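Local atomic coordinates of putative citrate lyase, alfa subunit (Streptococcus mutans, PDB entry 2HJ0), a protein that is the putative alpha subunit of a citrate lyase, an alpha/beta protein whose chain is built around two large mixed beta-sheets flanked by helices. Residues Y259-I264 with L285-F290; I369-A374 with L411-L416. All coordinates share one frame; numbering follows the deposited sequence.

Contacts 1 and 2 lie in the same part of the fold, their centres about 10 Å apart, and together they show how helices pack on the nine-stranded mixed sheet of this chain. Contact 1 comes first in the sequence and is complete before contact 2 begins: it joins helices 251-265 and 282-297. Contact 2 pairs the neighbouring parallel strands 369-372 and 409-413, which lie beneath that helix pair. Ala260 and Ile264 belong to both layers, since they meet helix 282-297 through contact 1 and rest on Ile369, Val371, Leu411 and Ile413. Helix pairing and sheet therefore share one continuous apolar interior, within a single family region.

Contact 1 of 2, residues Y259-I264 with L285-F290; sequences YAAKVI and LAVTRF
Val287 faces Ala260 and Ala261 across the interface, and one of its two methyl branches does all the touching. With chi1 at 67°, CG1 sits between the backbone N and the carbonyl carbon, while CG2 is left anti to the N and directed at the other helix. There Val287 CG2 meets the methyl of Ala260 (CB at 3.7 Å), and Ala261 CB lies 3.8 Å from the same branch. Ile264, one turn beyond Ala260, brings its CD1 to 4.2 Å from Val287 CG2, the two side chains crossing at about a right angle. Alanine suits both central places: its single methyl leaves room for the branched valine beside the backbone, with Val287 CG2 3.5 Å from Ala261 N. The segments' axes approach to 8.3 Å at a crossing angle of -61°, a steep crossing that confines the contact to a few residues around Ala261 and Val287. The motif is helix-on-helix packing in an alpha/beta fold: helix 282-297 is the connection of a beta-alpha-beta crossover between parallel strands 275-277 and 302-305, and helix 251-265 lies beside it on the same sheet. Ile264 and Val287 both also touch Val371 of that sheet. One residue after Val287, the Thr288 hydroxyl is hydrogen-bonded to Tyr247 OH. Arg289 follows, its CD lying over one face of the Phe290 ring, toward the rim. Phe290 itself, about one turn past Val287, contributes its CB, 3.7 Å from Ala261 CB. CG stands beside the backbone N (chi1 -56°), and the ring leads away from the alanines to rest on Leu254 and Glu258, earlier in helix 251-265.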
# COMPACT_ATOMS: atom_id res chain seq x y z
N TYR A 259 -5.03 -36.93 -15.08
CA TYR A 259 -4.90 -37.65 -13.82
C TYR A 259 -4.85 -36.62 -12.68
O TYR A 259 -5.46 -36.81 -11.63
CB TYR A 259 -3.64 -38.52 -13.79
CG TYR A 259 -3.75 -39.89 -14.47
CD1 TYR A 259 -4.97 -40.57 -14.53
CD2 TYR A 259 -2.62 -40.52 -15.00
CE1 TYR A 259 -5.06 -41.85 -15.10
CE2 TYR A 259 -2.70 -41.79 -15.57
CZ TYR A 259 -3.91 -42.45 -15.61
OH TYR A 259 -3.97 -43.70 -16.20
N ALA A 260 -4.12 -35.53 -12.91
CA ALA A 260 -4.00 -34.48 -11.91
C ALA A 260 -5.36 -33.90 -11.54
O ALA A 260 -5.68 -33.73 -10.36
CB ALA A 260 -3.08 -33.38 -12.41
N ALA A 261 -6.17 -33.59 -12.55
CA ALA A 261 -7.50 -33.04 -12.31
C ALA A 261 -8.39 -34.01 -11.54
O ALA A 261 -9.19 -33.57 -10.69
CB ALA A 261 -8.15 -32.66 -13.62
N LYS A 262 -8.27 -35.31 -11.81
CA LYS A 262 -9.08 -36.31 -11.12
C LYS A 262 -8.70 -36.34 -9.65
O LYS A 262 -9.55 -36.59 -8.79
CB LYS A 262 -8.90 -37.70 -11.73
CG LYS A 262 -9.64 -37.92 -13.04
CD LYS A 262 -9.24 -39.27 -13.70
CE LYS A 262 -9.83 -39.45 -15.11
NZ LYS A 262 -9.28 -40.67 -15.77
N VAL A 263 -7.44 -36.09 -9.35
CA VAL A 263 -7.01 -36.09 -7.97
C VAL A 263 -7.65 -34.89 -7.25
O VAL A 263 -8.17 -35.03 -6.15
CB VAL A 263 -5.48 -36.04 -7.85
CG1 VAL A 263 -5.07 -35.98 -6.40
CG2 VAL A 263 -4.87 -37.25 -8.52
N ILE A 264 -7.64 -33.73 -7.90
CA ILE A 264 -8.22 -32.51 -7.35
C ILE A 264 -9.74 -32.63 -7.20
O ILE A 264 -10.29 -32.39 -6.12
CB ILE A 264 -7.92 -31.28 -8.26
CG1 ILE A 264 -6.40 -31.03 -8.32
CG2 ILE A 264 -8.60 -30.02 -7.74
CD1 ILE A 264 -6.00 -30.10 -9.43
N LEU A 285 -0.45 -26.73 -16.57
CA LEU A 285 -1.40 -25.73 -17.03
C LEU A 285 -2.65 -26.41 -17.58
O LEU A 285 -3.76 -26.04 -17.23
CB LEU A 285 -0.78 -24.86 -18.12
CG LEU A 285 -1.69 -23.97 -18.98
CD1 LEU A 285 -2.52 -23.02 -18.15
CD2 LEU A 285 -0.81 -23.20 -19.93
N ALA A 286 -2.45 -27.41 -18.43
CA ALA A 286 -3.55 -28.13 -19.05
C ALA A 286 -4.55 -28.68 -18.05
O ALA A 286 -5.73 -28.82 -18.36
CB ALA A 286 -3.00 -29.25 -19.90
N VAL A 287 -4.08 -29.01 -16.86
CA VAL A 287 -4.96 -29.55 -15.85
C VAL A 287 -6.24 -28.72 -15.72
O VAL A 287 -7.30 -29.27 -15.40
CB VAL A 287 -4.24 -29.64 -14.48
CG1 VAL A 287 -3.94 -28.24 -13.97
CG2 VAL A 287 -5.06 -30.41 -13.49
N THR A 288 -6.16 -27.42 -15.98
CA THR A 288 -7.34 -26.56 -15.86
C THR A 288 -8.45 -26.93 -16.85
O THR A 288 -9.63 -26.72 -16.57
CB THR A 288 -7.01 -25.05 -16.04
OG1 THR A 288 -6.66 -24.80 -17.40
CG2 THR A 288 -5.88 -24.64 -15.16
N ARG A 289 -8.08 -27.46 -18.01
CA ARG A 289 -9.07 -27.85 -19.02
C ARG A 289 -9.98 -28.93 -18.46
O ARG A 289 -11.21 -28.78 -18.48
CB ARG A 289 -8.39 -28.38 -20.29
CG ARG A 289 -9.34 -29.09 -21.23
CD ARG A 289 -8.61 -29.89 -22.30
NE ARG A 289 -7.98 -29.06 -23.31
CZ ARG A 289 -7.14 -29.53 -24.23
NH1 ARG A 289 -6.84 -30.82 -24.25
NH2 ARG A 289 -6.61 -28.71 -25.14
N PHE A 290 -9.39 -30.01 -17.98
CA PHE A 290 -10.16 -31.12 -17.43
C PHE A 290 -10.89 -30.70 -16.17
O PHE A 290 -12.01 -31.14 -15.91
CB PHE A 290 -9.25 -32.32 -17.14
CG PHE A 290 -8.47 -32.78 -18.33
CD1 PHE A 290 -7.32 -32.12 -18.72
CD2 PHE A 290 -8.94 -33.83 -19.12
CE1 PHE A 290 -6.64 -32.49 -19.87
CE2 PHE A 290 -8.27 -34.21 -20.27
CZ PHE A 290 -7.12 -33.54 -20.65

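Contact 2 of 2, residues I369-A374 with L411-L416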
# COMPACT_ATOMS: atom_id res chain seq x y z
N ILE A 369 -5.44 -26.00 -3.16
CA ILE A 369 -4.62 -26.93 -3.92
C ILE A 369 -3.74 -26.21 -4.96
O ILE A 369 -4.12 -25.18 -5.50
CB ILE A 369 -5.51 -28.02 -4.59
CG1 ILE A 369 -4.66 -29.18 -5.06
CG2 ILE A 369 -6.28 -27.43 -5.79
CD1 ILE A 369 -3.99 -28.94 -6.40
N CYS A 370 -2.56 -26.75 -5.19
CA CYS A 370 -1.66 -26.19 -6.17
C CYS A 370 -1.09 -27.33 -7.03
O CYS A 370 -0.89 -28.45 -6.55
CB CYS A 370 -0.53 -25.40 -5.50
SG CYS A 370 0.66 -26.41 -4.51
N VAL A 371 -0.85 -27.02 -8.30
CA VAL A 371 -0.31 -27.98 -9.26
C VAL A 371 1.07 -27.46 -9.68
O VAL A 371 1.18 -26.44 -10.34
CB VAL A 371 -1.24 -28.08 -10.48
CG1 VAL A 371 -0.75 -29.17 -11.43
CG2 VAL A 371 -2.67 -28.38 -10.03
N LEU A 372 2.11 -28.18 -9.28
CA LEU A 372 3.49 -27.79 -9.58
C LEU A 372 4.21 -28.79 -10.49
O LEU A 372 3.79 -29.94 -10.61
CB LEU A 372 4.26 -27.67 -8.28
CG LEU A 372 3.58 -26.76 -7.28
CD1 LEU A 372 4.22 -26.90 -5.91
CD2 LEU A 372 3.66 -25.34 -7.79
N SER A 373 5.31 -28.35 -11.10
CA SER A 373 6.08 -29.25 -11.96
C SER A 373 7.41 -29.52 -11.29
O SER A 373 7.64 -29.05 -10.18
CB SER A 373 6.29 -28.63 -13.34
OG SER A 373 6.78 -27.32 -13.20
N ALA A 374 8.28 -30.27 -11.95
CA ALA A 374 9.57 -30.59 -11.35
C ALA A 374 10.61 -31.11 -12.33
O ALA A 374 10.29 -31.69 -13.38
CB ALA A 374 9.37 -31.62 -10.26
N LEU A 411 0.26 -30.84 -5.36
CA LEU A 411 0.42 -31.82 -6.42
C LEU A 411 1.66 -31.50 -7.23
O LEU A 411 1.86 -30.36 -7.64
CB LEU A 411 -0.78 -31.82 -7.37
CG LEU A 411 -1.79 -32.94 -7.15
CD1 LEU A 411 -2.42 -32.77 -5.78
CD2 LEU A 411 -2.84 -32.91 -8.25
N VAL A 412 2.51 -32.49 -7.43
CA VAL A 412 3.70 -32.30 -8.23
C VAL A 412 3.57 -33.28 -9.40
O VAL A 412 3.76 -34.49 -9.26
CB VAL A 412 5.01 -32.61 -7.43
CG1 VAL A 412 6.21 -32.58 -8.35
CG2 VAL A 412 5.19 -31.57 -6.32
N ILE A 413 3.19 -32.75 -10.56
CA ILE A 413 3.03 -33.59 -11.73
C ILE A 413 4.19 -33.42 -12.68
O ILE A 413 4.73 -32.32 -12.83
CB ILE A 413 1.71 -33.28 -12.48
CG1 ILE A 413 1.80 -31.93 -13.18
CG2 ILE A 413 0.55 -33.26 -11.49
CD1 ILE A 413 0.59 -31.63 -14.03
N SER A 414 4.58 -34.51 -13.32
CA SER A 414 5.70 -34.51 -14.27
C SER A 414 5.93 -35.87 -14.94
O SER A 414 5.88 -36.92 -14.28
CB SER A 414 6.99 -34.08 -13.60
OG SER A 414 8.06 -34.32 -14.49
N PRO A 415 6.23 -35.87 -16.25
CA PRO A 415 6.46 -37.13 -16.95
C PRO A 415 7.47 -37.99 -16.21
O PRO A 415 8.34 -37.49 -15.50
CB PRO A 415 6.95 -36.69 -18.32
CG PRO A 415 7.59 -35.38 -18.04
CD PRO A 415 6.63 -34.73 -17.09
N LEU A 416 7.33 -39.30 -16.37
CA LEU A 416 8.20 -40.26 -15.73
C LEU A 416 9.65 -40.03 -16.16
O LEU A 416 10.57 -40.13 -15.36
CB LEU A 416 7.75 -41.66 -16.12
CG LEU A 416 8.15 -42.79 -15.17
CD1 LEU A 416 7.61 -42.51 -13.78
CD2 LEU A 416 7.59 -44.10 -15.71
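Leu411 and Leu372 are tied together through their backbones, and with Ile413 they account for nearly half of the surface buried in this pairing of parallel strands. Leu411 gives its N-H to Cys370 O (2.9 Å from N to O), and its own carbonyl oxygen receives the N-H of Leu372 at 2.7 Å, with an angle of 170° at the hydrogen. Leu372 O in turn accepts from Ile413 N at 2.9 Å. Leu411 thus bonds to Cys370 and Leu372, which flank its partner Val371, and Leu372 to Leu411 and Ile413, which flank Val412: the pattern of parallel strands. Beyond the last of these bonds the backbones remain close, and Ser373 CA directs its hydrogen at Ile413 O in a CA-H...O contact of 3.5 Å.

Large aliphatic residues suit these strands because both sheet faces are buried. On the face of Val371 and Leu411, Leu411 CD1 meets Ile369 CD1 at 4.2 Å, and Ile413 reaches diagonally back across the strands to Val371: CG1 lies between the backbone N and the carbonyl carbon (chi1 72°), and from there the chain takes CD1 to within 3.8 Å of Val371 CG1. Leu372 projects from the other face, as does Val412, whose CG1 touches Ala374 CB at 3.8 Å; the small alanine fits beside this branch where the first segment has left the strand.

Leu372 packs on His400, Thr403 and Ala404 of helix 400-406, which forms part of the beta-alpha-beta crossover joining the two strands. Helix 251-265 covers the other face, with Ile264 on Ile369, and Ile256 and Ala260 on Ile413. Within the sheet the pair is flanked by parallel strands 275-277, beside 369-372, and 440-442, beside 409-413.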